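Local coordinates for protein metazoan TIR-STING fusion (Crassostrea gigas, PDB 6WT6) that is a metazoan fusion protein that joins a TIR domain to a STING ligand-binding domain and forms a two-chain assembly, at residues F34-C38 with S98-E104; S52-F58 with D153-I159; K85-I91 with C119-L125. All blocks are in the same frame, centred on the assembly; numbering follows the deposited sequence.

Contact 1 of 3, residues F34-C38 with S98-E104; sequences FISYC and SEWSKFE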
loop_
_atom_site.group_PDB
_atom_site.type_symbol
_atom_site.label_atom_id
_atom_site.label_comp_id
_atom_site.label_asym_id
_atom_site.label_seq_id
_atom_site.Cartn_x
_atom_site.Cartn_y
_atom_site.Cartn_z
ATOM N N PHE A 34 16.999 -16.067 -10.818
ATOM C CA PHE A 34 17.966 -15.390 -9.970
ATOM C C PHE A 34 18.190 -16.241 -8.731
ATOM O O PHE A 34 17.233 -16.610 -8.044
ATOM C CB PHE A 34 17.489 -13.993 -9.569
ATOM C CG PHE A 34 18.367 -13.319 -8.546
ATOM C CD1 PHE A 34 19.598 -12.795 -8.907
ATOM C CD2 PHE A 34 17.959 -13.203 -7.226
ATOM C CE1 PHE A 34 20.409 -12.172 -7.970
ATOM C CE2 PHE A 34 18.766 -12.581 -6.284
ATOM C CZ PHE A 34 19.992 -12.065 -6.659
ATOM N N ILE A 35 19.449 -16.561 -8.460
ATOM C CA ILE A 35 19.821 -17.356 -7.298
ATOM C C ILE A 35 20.171 -16.394 -6.168
ATOM O O ILE A 35 21.219 -15.744 -6.193
ATOM C CB ILE A 35 20.979 -18.306 -7.620
ATOM C CG1 ILE A 35 20.527 -19.340 -8.652
ATOM C CG2 ILE A 35 21.486 -18.991 -6.362
ATOM C CD1 ILE A 35 21.598 -20.313 -9.056
ATOM N N SER A 36 19.279 -16.291 -5.185
ATOM C CA SER A 36 19.481 -15.448 -4.015
ATOM C C SER A 36 20.078 -16.298 -2.900
ATOM O O SER A 36 19.451 -17.259 -2.441
ATOM C CB SER A 36 18.166 -14.813 -3.567
ATOM O OG SER A 36 18.370 -13.902 -2.504
ATOM N N TYR A 37 21.286 -15.943 -2.467
ATOM C CA TYR A 37 21.999 -16.715 -1.464
ATOM C C TYR A 37 22.730 -15.770 -0.525
ATOM O O TYR A 37 23.019 -14.621 -0.867
ATOM C CB TYR A 37 22.989 -17.695 -2.109
ATOM C CG TYR A 37 24.088 -17.024 -2.907
ATOM C CD1 TYR A 37 23.851 -16.544 -4.191
ATOM C CD2 TYR A 37 25.365 -16.879 -2.382
ATOM C CE1 TYR A 37 24.853 -15.931 -4.923
ATOM C CE2 TYR A 37 26.371 -16.272 -3.105
ATOM C CZ TYR A 37 26.113 -15.799 -4.372
ATOM O OH TYR A 37 27.118 -15.195 -5.093
ATOM N N CYS A 38 23.015 -16.268 0.678
ATOM C CA CYS A 38 23.871 -15.552 1.615
ATOM C C CYS A 38 25.327 -15.828 1.264
ATOM O O CYS A 38 25.779 -16.974 1.336
ATOM C CB CYS A 38 23.578 -15.970 3.054
ATOM S SG CYS A 38 24.732 -15.270 4.262
ATOM N N SER A 98 21.693 -14.829 9.117
ATOM C CA SER A 98 22.658 -13.953 8.470
ATOM C C SER A 98 22.148 -12.544 8.217
ATOM O O SER A 98 22.887 -11.753 7.620
ATOM C CB SER A 98 23.090 -14.564 7.138
ATOM O OG SER A 98 21.962 -14.899 6.348
ATOM N N GLU A 99 20.916 -12.223 8.628
ATOM C CA GLU A 99 20.234 -10.970 8.299
ATOM C C GLU A 99 19.865 -10.924 6.819
ATOM O O GLU A 99 19.004 -10.136 6.412
ATOM C CB GLU A 99 21.077 -9.748 8.673
ATOM C CG GLU A 99 21.400 -9.632 10.150
ATOM C CD GLU A 99 22.449 -8.571 10.426
ATOM O OE1 GLU A 99 23.360 -8.830 11.244
ATOM O OE2 GLU A 99 22.372 -7.482 9.815
ATOM N N TRP A 100 20.518 -11.758 6.006
ATOM C CA TRP A 100 20.063 -11.972 4.638
ATOM C C TRP A 100 18.621 -12.461 4.620
ATOM O O TRP A 100 17.854 -12.119 3.713
ATOM C CB TRP A 100 20.983 -12.969 3.930
ATOM C CG TRP A 100 20.473 -13.440 2.597
ATOM C CD1 TRP A 100 20.738 -12.891 1.373
ATOM C CD2 TRP A 100 19.618 -14.565 2.354
ATOM N NE1 TRP A 100 20.098 -13.603 0.386
ATOM C CE2 TRP A 100 19.403 -14.634 0.962
ATOM C CE3 TRP A 100 19.011 -15.517 3.179
ATOM C CZ2 TRP A 100 18.611 -15.620 0.378
ATOM C CZ3 TRP A 100 18.218 -16.490 2.598
ATOM C CH2 TRP A 100 18.031 -16.537 1.210
ATOM N N SER A 101 18.237 -13.266 5.616
ATOM C CA SER A 101 16.847 -13.683 5.764
ATOM C C SER A 101 15.928 -12.519 6.119
ATOM O O SER A 101 14.719 -12.601 5.875
ATOM C CB SER A 101 16.741 -14.773 6.825
ATOM O OG SER A 101 17.189 -14.297 8.085
ATOM N N LYS A 102 16.471 -11.444 6.688
ATOM C CA LYS A 102 15.698 -10.271 7.074
ATOM C C LYS A 102 15.826 -9.121 6.084
ATOM O O LYS A 102 15.263 -8.049 6.325
ATOM C CB LYS A 102 16.131 -9.788 8.466
ATOM C CG LYS A 102 15.907 -10.792 9.590
ATOM C CD LYS A 102 14.447 -10.847 10.019
ATOM C CE LYS A 102 14.255 -11.802 11.190
ATOM N NZ LYS A 102 12.895 -11.701 11.791
ATOM N N PHE A 103 16.548 -9.314 4.981
ATOM C CA PHE A 103 16.831 -8.215 4.067
ATOM C C PHE A 103 16.667 -8.646 2.615
ATOM O O PHE A 103 15.595 -8.472 2.027
ATOM C CB PHE A 103 18.244 -7.680 4.317
ATOM C CG PHE A 103 18.453 -6.273 3.840
ATOM C CD1 PHE A 103 17.745 -5.226 4.402
ATOM C CD2 PHE A 103 19.372 -5.996 2.843
ATOM C CE1 PHE A 103 17.937 -3.931 3.969
ATOM C CE2 PHE A 103 19.572 -4.701 2.407
ATOM C CZ PHE A 103 18.852 -3.668 2.969
ATOM N N GLU A 104 17.724 -9.222 2.031
ATOM C CA GLU A 104 17.701 -9.522 0.603
ATOM C C GLU A 104 16.667 -10.589 0.271
ATOM O O GLU A 104 16.071 -10.561 -0.812
ATOM C CB GLU A 104 19.084 -9.960 0.127
ATOM C CG GLU A 104 19.221 -9.953 -1.382
ATOM C CD GLU A 104 20.460 -10.674 -1.869
ATOM O OE1 GLU A 104 21.585 -10.217 -1.569
ATOM O OE2 GLU A 104 20.306 -11.703 -2.562
#

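Contact 2 of 3, residues S52-F58 with D153-I159; sequences SVESRGF and DDIIQAI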
loop_
_atom_site.group_PDB
_atom_site.type_symbol
_atom_site.label_atom_id
_atom_site.label_comp_id
_atom_site.label_asym_id
_atom_site.label_seq_id
_atom_site.Cartn_x
_atom_site.Cartn_y
_atom_site.Cartn_z
ATOM N N SER A 52 24.168 -26.699 -11.960
ATOM C CA SER A 52 23.180 -27.706 -12.331
ATOM C C SER A 52 22.144 -27.139 -13.292
ATOM O O SER A 52 21.710 -27.829 -14.222
ATOM C CB SER A 52 22.492 -28.257 -11.083
ATOM O OG SER A 52 23.427 -28.797 -10.169
ATOM N N VAL A 53 21.728 -25.890 -13.080
ATOM C CA VAL A 53 20.681 -25.307 -13.912
ATOM C C VAL A 53 21.242 -24.848 -15.250
ATOM O O VAL A 53 20.668 -25.132 -16.307
ATOM C CB VAL A 53 19.991 -24.149 -13.172
ATOM C CG1 VAL A 53 18.803 -23.660 -13.965
ATOM C CG2 VAL A 53 19.565 -24.582 -11.800
ATOM N N GLU A 54 22.369 -24.132 -15.226
ATOM C CA GLU A 54 22.877 -23.520 -16.449
ATOM C C GLU A 54 23.306 -24.562 -17.474
ATOM O O GLU A 54 23.243 -24.302 -18.681
ATOM C CB GLU A 54 24.032 -22.568 -16.124
ATOM C CG GLU A 54 23.586 -21.278 -15.436
ATOM C CD GLU A 54 24.512 -20.106 -15.715
ATOM O OE1 GLU A 54 25.741 -20.316 -15.778
ATOM O OE2 GLU A 54 24.010 -18.972 -15.885
ATOM N N SER A 55 23.730 -25.746 -17.023
ATOM C CA SER A 55 24.079 -26.802 -17.969
ATOM C C SER A 55 22.848 -27.291 -18.720
ATOM O O SER A 55 22.915 -27.559 -19.927
ATOM C CB SER A 55 24.757 -27.962 -17.242
ATOM O OG SER A 55 23.817 -28.706 -16.487
ATOM N N ARG A 56 21.710 -27.400 -18.025
ATOM C CA ARG A 56 20.481 -27.873 -18.654
ATOM C C ARG A 56 19.977 -26.923 -19.733
ATOM O O ARG A 56 19.125 -27.313 -20.538
ATOM C CB ARG A 56 19.394 -28.079 -17.598
ATOM C CG ARG A 56 19.745 -29.123 -16.550
ATOM C CD ARG A 56 19.657 -30.532 -17.111
ATOM N NE ARG A 56 18.274 -30.977 -17.262
ATOM C CZ ARG A 56 17.622 -31.698 -16.356
ATOM N NH1 ARG A 56 16.363 -32.060 -16.571
ATOM N NH2 ARG A 56 18.230 -32.061 -15.234
ATOM N N GLY A 57 20.477 -25.692 -19.772
ATOM C CA GLY A 57 20.110 -24.730 -20.790
ATOM C C GLY A 57 19.592 -23.415 -20.255
ATOM O O GLY A 57 19.592 -22.419 -20.990
ATOM N N PHE A 58 19.157 -23.367 -18.998
ATOM C CA PHE A 58 18.626 -22.131 -18.444
ATOM C C PHE A 58 19.739 -21.109 -18.224
ATOM O O PHE A 58 20.889 -21.457 -17.945
ATOM C CB PHE A 58 17.897 -22.405 -17.127
ATOM C CG PHE A 58 16.734 -23.345 -17.259
ATOM C CD1 PHE A 58 15.464 -22.864 -17.532
ATOM C CD2 PHE A 58 16.911 -24.713 -17.117
ATOM C CE1 PHE A 58 14.390 -23.728 -17.658
ATOM C CE2 PHE A 58 15.843 -25.582 -17.244
ATOM C CZ PHE A 58 14.580 -25.090 -17.512
ATOM N N ASP A 153 17.035 -31.948 -9.730
ATOM C CA ASP A 153 16.087 -32.016 -10.835
ATOM C C ASP A 153 14.785 -31.299 -10.502
ATOM O O ASP A 153 14.133 -30.751 -11.398
ATOM C CB ASP A 153 15.808 -33.473 -11.212
ATOM C CG ASP A 153 16.613 -33.931 -12.415
ATOM O OD1 ASP A 153 17.458 -33.151 -12.903
ATOM O OD2 ASP A 153 16.396 -35.073 -12.876
ATOM N N ASP A 154 14.397 -31.282 -9.224
ATOM C CA ASP A 154 13.103 -30.720 -8.846
ATOM C C ASP A 154 13.053 -29.209 -9.035
ATOM O O ASP A 154 11.994 -28.665 -9.366
ATOM C CB ASP A 154 12.776 -31.077 -7.395
ATOM C CG ASP A 154 12.252 -32.491 -7.248
ATOM O OD1 ASP A 154 12.102 -33.180 -8.278
ATOM O OD2 ASP A 154 11.985 -32.913 -6.103
ATOM N N ILE A 155 14.171 -28.514 -8.823
ATOM C CA ILE A 155 14.144 -27.062 -8.961
ATOM C C ILE A 155 14.078 -26.667 -10.432
ATOM O O ILE A 155 13.465 -25.651 -10.780
ATOM C CB ILE A 155 15.351 -26.432 -8.239
ATOM C CG1 ILE A 155 16.662 -27.018 -8.755
ATOM C CG2 ILE A 155 15.256 -26.658 -6.738
ATOM C CD1 ILE A 155 17.330 -26.181 -9.795
ATOM N N ILE A 156 14.690 -27.459 -11.315
ATOM C CA ILE A 156 14.552 -27.221 -12.749
ATOM C C ILE A 156 13.094 -27.360 -13.163
ATOM O O ILE A 156 12.604 -26.627 -14.033
ATOM C CB ILE A 156 15.465 -28.179 -13.537
ATOM C CG1 ILE A 156 16.930 -27.798 -13.336
ATOM C CG2 ILE A 156 15.103 -28.188 -15.017
ATOM C CD1 ILE A 156 17.882 -28.953 -13.511
ATOM N N GLN A 157 12.376 -28.291 -12.532
ATOM C CA GLN A 157 10.962 -28.484 -12.829
ATOM C C GLN A 157 10.158 -27.221 -12.545
ATOM O O GLN A 157 9.211 -26.902 -13.274
ATOM C CB GLN A 157 10.420 -29.662 -12.016
ATOM C CG GLN A 157 8.969 -30.009 -12.292
ATOM C CD GLN A 157 8.784 -30.717 -13.618
ATOM O OE1 GLN A 157 9.569 -31.595 -13.981
ATOM N NE2 GLN A 157 7.747 -30.335 -14.353
ATOM N N ALA A 158 10.529 -26.481 -11.497
ATOM C CA ALA A 158 9.786 -25.280 -11.134
ATOM C C ALA A 158 10.147 -24.088 -12.014
ATOM O O ALA A 158 9.334 -23.168 -12.162
ATOM C CB ALA A 158 10.026 -24.937 -9.664
ATOM N N ILE A 159 11.345 -24.086 -12.604
ATOM C CA ILE A 159 11.749 -22.977 -13.464
ATOM C C ILE A 159 10.998 -23.012 -14.791
ATOM O O ILE A 159 10.767 -21.965 -15.410
ATOM C CB ILE A 159 13.276 -23.004 -13.675
ATOM C CG1 ILE A 159 14.005 -22.928 -12.333
ATOM C CG2 ILE A 159 13.728 -21.855 -14.566
ATOM C CD1 ILE A 159 15.508 -23.066 -12.452
#

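Contact 3 of 3, residues K85-I91 with C119-L125; sequences KNVILVI and CLVPVLL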
loop_
_atom_site.group_PDB
_atom_site.type_symbol
_atom_site.label_atom_id
_atom_site.label_comp_id
_atom_site.label_asym_id
_atom_site.label_seq_id
_atom_site.Cartn_x
_atom_site.Cartn_y
_atom_site.Cartn_z
ATOM N N LYS A 85 12.702 -14.419 -14.308
ATOM C CA LYS A 85 11.393 -15.062 -14.311
ATOM C C LYS A 85 11.097 -15.703 -12.960
ATOM O O LYS A 85 10.041 -15.462 -12.362
ATOM C CB LYS A 85 11.346 -16.088 -15.441
ATOM C CG LYS A 85 10.184 -17.049 -15.410
ATOM C CD LYS A 85 10.565 -18.307 -16.170
ATOM C CE LYS A 85 9.378 -19.202 -16.415
ATOM N NZ LYS A 85 8.504 -18.631 -17.466
ATOM N N ASN A 86 12.026 -16.506 -12.454
ATOM C CA ASN A 86 11.909 -17.107 -11.136
ATOM C C ASN A 86 13.039 -16.613 -10.238
ATOM O O ASN A 86 14.093 -16.179 -10.707
ATOM C CB ASN A 86 11.929 -18.643 -11.218
ATOM C CG ASN A 86 10.679 -19.211 -11.881
ATOM O OD1 ASN A 86 10.598 -19.306 -13.106
ATOM N ND2 ASN A 86 9.706 -19.604 -11.069
ATOM N N VAL A 87 12.799 -16.667 -8.930
ATOM C CA VAL A 87 13.811 -16.367 -7.923
ATOM C C VAL A 87 13.983 -17.610 -7.061
ATOM O O VAL A 87 13.020 -18.081 -6.442
ATOM C CB VAL A 87 13.433 -15.151 -7.059
ATOM C CG1 VAL A 87 14.417 -14.988 -5.912
ATOM C CG2 VAL A 87 13.401 -13.893 -7.907
ATOM N N ILE A 88 15.203 -18.139 -7.022
ATOM C CA ILE A 88 15.530 -19.328 -6.244
ATOM C C ILE A 88 16.124 -18.882 -4.913
ATOM O O ILE A 88 17.180 -18.238 -4.879
ATOM C CB ILE A 88 16.500 -20.243 -7.008
ATOM C CG1 ILE A 88 15.812 -20.849 -8.235
ATOM C CG2 ILE A 88 17.039 -21.335 -6.103
ATOM C CD1 ILE A 88 16.746 -21.622 -9.136
ATOM N N LEU A 89 15.444 -19.214 -3.817
ATOM C CA LEU A 89 15.900 -18.887 -2.470
ATOM C C LEU A 89 16.639 -20.084 -1.886
ATOM O O LEU A 89 16.064 -21.170 -1.762
ATOM C CB LEU A 89 14.726 -18.501 -1.570
ATOM C CG LEU A 89 13.901 -17.261 -1.925
ATOM C CD1 LEU A 89 12.773 -17.081 -0.918
ATOM C CD2 LEU A 89 14.774 -16.018 -1.978
ATOM N N VAL A 90 17.906 -19.885 -1.526
ATOM C CA VAL A 90 18.717 -20.920 -0.893
ATOM C C VAL A 90 18.618 -20.704 0.615
ATOM O O VAL A 90 19.330 -19.875 1.186
ATOM C CB VAL A 90 20.167 -20.884 -1.376
ATOM C CG1 VAL A 90 20.952 -22.042 -0.778
ATOM C CG2 VAL A 90 20.222 -20.917 -2.896
ATOM N N ILE A 91 17.739 -21.461 1.262
ATOM C CA ILE A 91 17.393 -21.256 2.663
ATOM C C ILE A 91 17.973 -22.411 3.470
ATOM O O ILE A 91 17.494 -23.549 3.383
ATOM C CB ILE A 91 15.877 -21.146 2.860
ATOM C CG1 ILE A 91 15.333 -19.948 2.079
ATOM C CG2 ILE A 91 15.544 -21.033 4.339
ATOM C CD1 ILE A 91 13.856 -19.708 2.281
ATOM N N CYS A 119 6.519 -17.167 -8.913
ATOM C CA CYS A 119 7.895 -16.692 -9.017
ATOM C C CYS A 119 8.851 -17.423 -8.074
ATOM O O CYS A 119 9.905 -17.901 -8.507
ATOM C CB CYS A 119 7.940 -15.184 -8.749
ATOM S SG CYS A 119 9.591 -14.462 -8.668
ATOM N N LEU A 120 8.511 -17.501 -6.789
ATOM C CA LEU A 120 9.464 -17.979 -5.794
ATOM C C LEU A 120 9.706 -19.477 -5.922
ATOM O O LEU A 120 8.787 -20.258 -6.178
ATOM C CB LEU A 120 8.972 -17.646 -4.385
ATOM C CG LEU A 120 9.221 -16.217 -3.890
ATOM C CD1 LEU A 120 8.518 -15.967 -2.564
ATOM C CD2 LEU A 120 10.714 -15.943 -3.754
ATOM N N VAL A 121 10.964 -19.871 -5.757
ATOM C CA VAL A 121 11.366 -21.272 -5.698
ATOM C C VAL A 121 12.191 -21.461 -4.430
ATOM O O VAL A 121 13.425 -21.334 -4.468
ATOM C CB VAL A 121 12.153 -21.687 -6.952
ATOM C CG1 VAL A 121 12.566 -23.153 -6.864
ATOM C CG2 VAL A 121 11.323 -21.445 -8.201
ATOM N N PRO A 122 11.560 -21.739 -3.285
ATOM C CA PRO A 122 12.314 -21.906 -2.030
ATOM C C PRO A 122 13.033 -23.247 -2.002
ATOM O O PRO A 122 12.405 -24.303 -2.106
ATOM C CB PRO A 122 11.225 -21.828 -0.949
ATOM C CG PRO A 122 10.009 -21.264 -1.639
ATOM C CD PRO A 122 10.108 -21.725 -3.057
ATOM N N VAL A 123 14.355 -23.203 -1.853
ATOM C CA VAL A 123 15.188 -24.399 -1.786
ATOM C C VAL A 123 15.652 -24.554 -0.344
ATOM O O VAL A 123 16.450 -23.750 0.155
ATOM C CB VAL A 123 16.378 -24.323 -2.750
ATOM C CG1 VAL A 123 17.223 -25.579 -2.641
ATOM C CG2 VAL A 123 15.886 -24.139 -4.171
ATOM N N LEU A 124 15.155 -25.591 0.325
ATOM C CA LEU A 124 15.426 -25.807 1.738
ATOM C C LEU A 124 16.604 -26.761 1.905
ATOM O O LEU A 124 16.639 -27.832 1.290
ATOM C CB LEU A 124 14.185 -26.357 2.442
ATOM C CG LEU A 124 13.122 -25.361 2.922
ATOM C CD1 LEU A 124 12.534 -24.531 1.787
ATOM C CD2 LEU A 124 12.016 -26.083 3.678
ATOM N N LEU A 125 17.563 -26.368 2.742
ATOM C CA LEU A 125 18.768 -27.145 2.994
ATOM C C LEU A 125 18.873 -27.469 4.478
ATOM O O LEU A 125 18.415 -26.702 5.332
ATOM C CB LEU A 125 20.033 -26.392 2.541
ATOM C CG LEU A 125 20.342 -26.237 1.048
ATOM C CD1 LEU A 125 19.362 -25.297 0.368
ATOM C CD2 LEU A 125 21.773 -25.753 0.841
#

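Contact 1 of 3, residues F34-C38 with S98-E104
With OG of Ser36 turned opposite its own backbone N (chi1 -175°) and the extended side chain of Glu104 reaching across from the other segment, the hydroxyl comes within bonding distance of the carboxylate. The Ser36 OG to Glu104 OE2 hydrogen bond is 2.9 Å long, with the hydroxyl as donor; it arrives on the anti side of OE2, 26° out of the carboxylate plane. The same oxygen lies at the rim of the Phe34 ring, 4.1 Å from Phe34 CE2. A serine suits this place because it is short enough to sit beside an indole and still give a hydrogen bond to the carboxylate of Glu104.

Trp100 fills the middle of the contact. One face of its ring is overlain, toward the rim, by the peptide joining Tyr37 to Cys38, with Tyr37 C 3.5 Å above the indole plane, while Ser36 OG sits at the ring edge, 3.4 Å from Trp100 CZ2. Farther along, Cys38 SG packs on Ser98 CB at 3.4 Å, and Ser98 OG bonds back to Ser95 O. Tyr37 turns the other way, its hydroxyl bonded to Glu64 N. The loop between helices 93-97 and 104-108 thus closes over the end of inner strand 31-36 in the parallel, helix-flanked sheet of the flavodoxin-like TIR fold.

Contact 2 of 3, residues S52-F58 with D153-I159
Val53 and Phe58 meet Ile155, Ile156 and Ile159 in the tightly packed half of this contact. Val53 CG2 lies 3.4 Å from Ile155 CD1, and Val53 CG1 meets Ile159 CD1 tip to tip at 3.7 Å. The Ile155 methyl gets there because its CG1 stands between the backbone N and the carbonyl carbon (chi1 56°), which swings the chain end toward helix 43-56. Phe58 lays one ring face over CB of Ile159, and Ile159 CG2 is 3.6 Å from Phe58 CD1; Ile156 CG2 approaches obliquely, 3.5 Å from Phe58 CE2. Branched side chains suit such a seam, offering methyls in two directions.

On one side of the TIR domain's parallel sheet, the axes of segments 52-56 and 153-159 approach to 10.3 Å and cross at -58°. Gly57, the first residue past helix 43-56, takes the positive phi of a Schellman motif, which glycine adopts without strain; Phe58 then enters the core.

Toward solvent, Arg56 passes over Ile156 CD1, which lies against one guanidinium face. Its NH2 donates to Asp153 OD1 at 2.7 Å, on the syn side from somewhat above the carboxylate plane, while OD1 stays in the guanidinium plane. Only NH2 bonds, and with the planes 74° apart the groups do not pair side by side; OD1 has a second partner in Arg150.

Contact 3 of 3, residues K85-I91 with C119-L125
Two donors grip Cys119 O, one from each face of its carbonyl plane: Val87 N at 3.2 Å and the side-chain ND2 of Asn86 at 3.1 Å. Asn86 can do this because its CG lies beside the backbone N (chi1 -69°), carrying the amide toward the start of the neighbouring strand; a short side chain with an N-H suits that spot. Beyond it the backbone ladder is regular and parallel, from Val121 N to Val87 O through to Leu125 N to Ile91 O, with Val123 N to Leu89 O tight at 2.7 Å. Pro122, which has no N-H to give, fits at a position whose nitrogen the ladder does not use.

The aliphatic side chains pair across the strands. On one face Ile88 lies alongside Val121, pointing the same way, and Ile88 CG2 touches Val123 CG2 at 3.6 Å; on the other, Leu89 CD1 meets Leu120 CD2 at 3.7 Å. The beta-branched Ile88, Val121 and Val123 suit extended backbone.

Strand 120-124 is outermost in the four-stranded sheet, and strand 84-91 pairs on its other edge with 31-36. Helix 153-159 packs on Ile88, Val121 and Val123, while helix 104-108 lies against Val87, Leu89 and Leu120.

All three contacts belong to the TIR domain, and each is largely buried. Contact 3 is a strand pair within the sheet, at its 120-124 edge, built on backbone bonds; contacts 1 and 2 depend on side chains. Contact 1 shares that sheet: strand 31-36 probably hydrogen-bonds to strand 84-91 through Phe34 O to Ile88 N and Ser36 N to Ile88 O, and the edge of the Trp100 ring (CH2) packs against Val90 O. Contact 2 lies on one face of the sheet, where Ile155 CG2 packs on Val123 CG2, and its Arg56-Asp153 salt bridge lies at the exposed rim. Contacts 1 and 2 do not touch, though their nearest atoms come within about 5 Å (centres 21 Å apart).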